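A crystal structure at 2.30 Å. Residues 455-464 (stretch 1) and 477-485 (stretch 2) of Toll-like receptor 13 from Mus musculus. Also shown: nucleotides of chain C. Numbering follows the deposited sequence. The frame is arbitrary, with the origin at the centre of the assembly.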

# COMPACT_ATOMS: atom_id res chain seq x y z
N LEU A 455 5.30 -13.50 7.78
CA LEU A 455 6.27 -12.77 6.96
C LEU A 455 5.66 -11.47 6.46
O LEU A 455 6.12 -10.90 5.49
N SER A 456 4.61 -11.03 7.13
CA SER A 456 3.87 -9.88 6.66
C SER A 456 4.63 -8.57 6.83
O SER A 456 5.50 -8.45 7.68
N HIS A 457 4.28 -7.59 6.00
CA HIS A 457 4.83 -6.25 6.08
C HIS A 457 6.35 -6.23 5.90
O HIS A 457 7.06 -5.43 6.52
N ASN A 458 6.83 -7.12 5.06
CA ASN A 458 8.21 -7.03 4.59
C ASN A 458 8.20 -6.36 3.23
O ASN A 458 7.26 -5.63 2.90
N CYS A 459 9.25 -6.55 2.45
CA CYS A 459 9.22 -6.02 1.08
C CYS A 459 9.40 -7.16 0.09
O CYS A 459 10.11 -7.01 -0.90
N LEU A 460 8.77 -8.30 0.35
CA LEU A 460 9.03 -9.50 -0.45
C LEU A 460 8.56 -9.36 -1.90
O LEU A 460 7.38 -9.08 -2.14
N LYS A 461 9.48 -9.54 -2.84
CA LYS A 461 9.16 -9.55 -4.28
C LYS A 461 9.45 -10.93 -4.84
O LYS A 461 8.65 -11.48 -5.60
N ILE A 462 10.59 -11.48 -4.46
CA ILE A 462 11.10 -12.73 -5.02
C ILE A 462 11.08 -13.87 -4.01
O ILE A 462 11.74 -13.81 -2.97
N LEU A 463 10.31 -14.91 -4.31
CA LEU A 463 10.31 -16.12 -3.51
C LEU A 463 10.92 -17.26 -4.32
O LEU A 463 10.29 -17.76 -5.25
N GLU A 464 12.15 -17.64 -3.98
CA GLU A 464 12.81 -18.77 -4.63
C GLU A 464 11.95 -20.02 -4.51
O GLU A 464 11.16 -20.17 -3.58
N LEU A 477 0.22 -19.52 7.24
CA LEU A 477 1.26 -18.75 6.57
C LEU A 477 0.74 -17.37 6.22
O LEU A 477 -0.19 -17.23 5.42
N ASP A 478 1.34 -16.35 6.84
CA ASP A 478 0.93 -14.97 6.64
C ASP A 478 1.94 -14.24 5.74
O ASP A 478 3.09 -14.00 6.14
N LEU A 479 1.51 -13.88 4.52
CA LEU A 479 2.34 -13.16 3.56
C LEU A 479 1.73 -11.82 3.16
O LEU A 479 2.03 -11.29 2.11
N MET A 480 0.84 -11.30 4.00
CA MET A 480 0.16 -10.04 3.71
C MET A 480 1.10 -8.84 3.63
O MET A 480 2.16 -8.82 4.27
N TYR A 481 0.70 -7.84 2.85
CA TYR A 481 1.47 -6.60 2.75
C TYR A 481 2.91 -6.80 2.31
O TYR A 481 3.84 -6.35 2.96
N ASN A 482 3.08 -7.47 1.18
CA ASN A 482 4.35 -7.52 0.50
C ASN A 482 4.18 -7.04 -0.92
O ASN A 482 3.27 -6.26 -1.19
N SER A 483 5.07 -7.48 -1.81
CA SER A 483 5.03 -7.06 -3.21
C SER A 483 5.06 -8.26 -4.14
O SER A 483 5.57 -8.17 -5.27
N LEU A 484 4.50 -9.37 -3.68
CA LEU A 484 4.47 -10.59 -4.48
C LEU A 484 3.53 -10.38 -5.65
O LEU A 484 2.51 -9.70 -5.50
N SER A 485 3.88 -10.94 -6.81
CA SER A 485 3.07 -10.80 -8.03
C SER A 485 2.80 -12.14 -8.74
O SER A 485 1.66 -12.45 -9.05

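Side-chain packing between two stretches of Toll-like receptor 13, with nucleotide G3 of chain C bound beside them, followed along residues 477-485. Asp 478 (chi1 t) reads the base edge: OD2 accepts from G3 N1 at 2.8 Å and from G3 N2 at 3.2 Å, while OD1 accepts from Met 480 N at 3.0 Å. On the same edge, Ser 456 (p) donates from OG to G3 O6 at 2.7 Å. Leu 479 (m, t) starts away, but its CD2 comes within 3.8 Å of both Leu 455 CB and Leu 460 CD1. The end of Met 480 (chi1 m, chi2 -114°, chi3 m) leads away to the nucleotide, CE lying 3.3 Å from G3 N3. Tyr 481 (m) points toward stretch 1, where its ring and that of His 457 (m) form an offset stack, centroids 4.5 Å apart, planes at 5°; this leaves the His 457 edge free, and NE2 donates to G3 N7 at 2.9 Å. Asn 482 (m) points in and, offering both donor and acceptor, bridges backbone groups: ND2 donates to Leu 455 O and to Leu 479 O, both at 3.2 Å, and OD1 accepts from Leu 460 N at 2.9 Å. Ser 483 (m) also points in, with OG 3.7 Å from Lys 461 NZ. Leu 484 (m, t) brings CD2 to 3.9 Å from Leu 460 CB and 3.6 Å from Leu 463 CG. Water 1 links Lys 461 O to Ser 485 N.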

# COMPACT_ATOMS: atom_id res chain seq x y z
CB LEU A 455 6.72 -13.59 5.76
CG LEU A 455 7.67 -14.71 6.13
CD1 LEU A 455 7.69 -15.73 5.02
CD2 LEU A 455 9.05 -14.15 6.41
CB SER A 456 2.51 -9.82 7.34
OG SER A 456 2.67 -9.66 8.73
CB HIS A 457 4.48 -5.61 7.43
CG HIS A 457 3.03 -5.31 7.60
ND1 HIS A 457 2.43 -4.20 7.05
CD2 HIS A 457 2.06 -5.95 8.30
CE1 HIS A 457 1.16 -4.17 7.40
NE2 HIS A 457 0.91 -5.22 8.17
CB ASN A 458 8.81 -8.42 4.53
CG ASN A 458 9.17 -8.91 5.90
OD1 ASN A 458 10.17 -8.48 6.48
ND2 ASN A 458 8.34 -9.79 6.47
CB CYS A 459 10.34 -4.99 0.86
SG CYS A 459 10.80 -3.93 2.29
CB LEU A 460 8.42 -10.75 0.17
CG LEU A 460 9.03 -11.29 1.46
CD1 LEU A 460 8.10 -12.36 2.06
CD2 LEU A 460 10.40 -11.86 1.19
CB LYS A 461 10.02 -8.53 -5.03
CG LYS A 461 9.76 -7.06 -4.68
CD LYS A 461 10.09 -6.15 -5.84
CE LYS A 461 10.34 -4.70 -5.41
NZ LYS A 461 9.31 -4.13 -4.50
CB ILE A 462 12.56 -12.56 -5.53
CG1 ILE A 462 12.67 -11.36 -6.47
CG2 ILE A 462 13.06 -13.83 -6.20
CD1 ILE A 462 11.90 -11.53 -7.77
CB LEU A 463 8.89 -16.48 -3.06
CG LEU A 463 8.08 -15.47 -2.25
CD1 LEU A 463 6.76 -16.07 -1.84
CD2 LEU A 463 8.84 -15.08 -1.03
CB GLU A 464 14.19 -19.01 -4.02
CG GLU A 464 15.25 -17.98 -4.41
CD GLU A 464 16.68 -18.34 -3.94
OE1 GLU A 464 17.48 -17.41 -3.68
OE2 GLU A 464 17.01 -19.54 -3.82
CB LEU A 477 1.77 -19.49 5.32
CG LEU A 477 2.81 -18.84 4.40
CD1 LEU A 477 4.15 -18.45 5.08
CD2 LEU A 477 3.07 -19.77 3.22
CB ASP A 478 0.84 -14.26 7.98
CG ASP A 478 0.30 -12.83 7.86
OD1 ASP A 478 0.23 -12.31 6.73
OD2 ASP A 478 -0.05 -12.22 8.89
CB LEU A 479 2.58 -14.00 2.30
CG LEU A 479 3.59 -15.14 2.46
CD1 LEU A 479 3.51 -16.14 1.33
CD2 LEU A 479 4.98 -14.55 2.56
CB MET A 480 -0.92 -9.77 4.77
CG MET A 480 -1.94 -10.92 4.92
SD MET A 480 -3.64 -10.56 4.43
CE MET A 480 -4.11 -9.21 5.52
CB TYR A 481 1.40 -5.81 4.05
CG TYR A 481 0.02 -5.28 4.30
CD1 TYR A 481 -0.39 -4.08 3.74
CD2 TYR A 481 -0.90 -5.99 5.06
CE1 TYR A 481 -1.66 -3.59 3.95
CE2 TYR A 481 -2.18 -5.51 5.27
CZ TYR A 481 -2.55 -4.31 4.72
OH TYR A 481 -3.82 -3.82 4.93
CB ASN A 482 4.95 -8.92 0.56
CG ASN A 482 5.56 -9.22 1.92
OD1 ASN A 482 6.65 -8.74 2.23
ND2 ASN A 482 4.86 -10.00 2.73
CB SER A 483 6.20 -6.12 -3.54
OG SER A 483 6.05 -4.87 -2.88
CB LEU A 484 4.01 -11.76 -3.61
CG LEU A 484 4.83 -11.88 -2.32
CD1 LEU A 484 4.15 -12.76 -1.31
CD2 LEU A 484 6.27 -12.37 -2.59
CB SER A 485 3.68 -9.78 -8.99
OG SER A 485 5.07 -9.99 -9.14
P G C 3 -5.66 -1.51 8.16
OP1 G C 3 -4.61 -0.88 7.34
OP2 G C 3 -7.06 -1.11 7.91
O5' G C 3 -5.49 -3.09 7.97
C5' G C 3 -6.32 -3.73 7.00
C4' G C 3 -6.73 -5.14 7.38
O4' G C 3 -5.58 -6.02 7.31
C3' G C 3 -7.31 -5.31 8.79
O3' G C 3 -8.23 -6.40 8.78
C2' G C 3 -6.09 -5.74 9.59
O2' G C 3 -6.42 -6.48 10.74
C1' G C 3 -5.35 -6.61 8.57
N9 G C 3 -3.91 -6.71 8.74
C8 G C 3 -3.00 -5.68 8.77
N7 G C 3 -1.78 -6.10 8.89
C5 G C 3 -1.88 -7.49 8.94
C6 G C 3 -0.88 -8.49 9.06
O6 G C 3 0.34 -8.38 9.18
N1 G C 3 -1.42 -9.76 9.06
C2 G C 3 -2.76 -10.04 8.95
N2 G C 3 -3.08 -11.34 8.98
N3 G C 3 -3.71 -9.12 8.84
C4 G C 3 -3.20 -7.88 8.84
O HOH W 1 6.26 -12.98 -6.73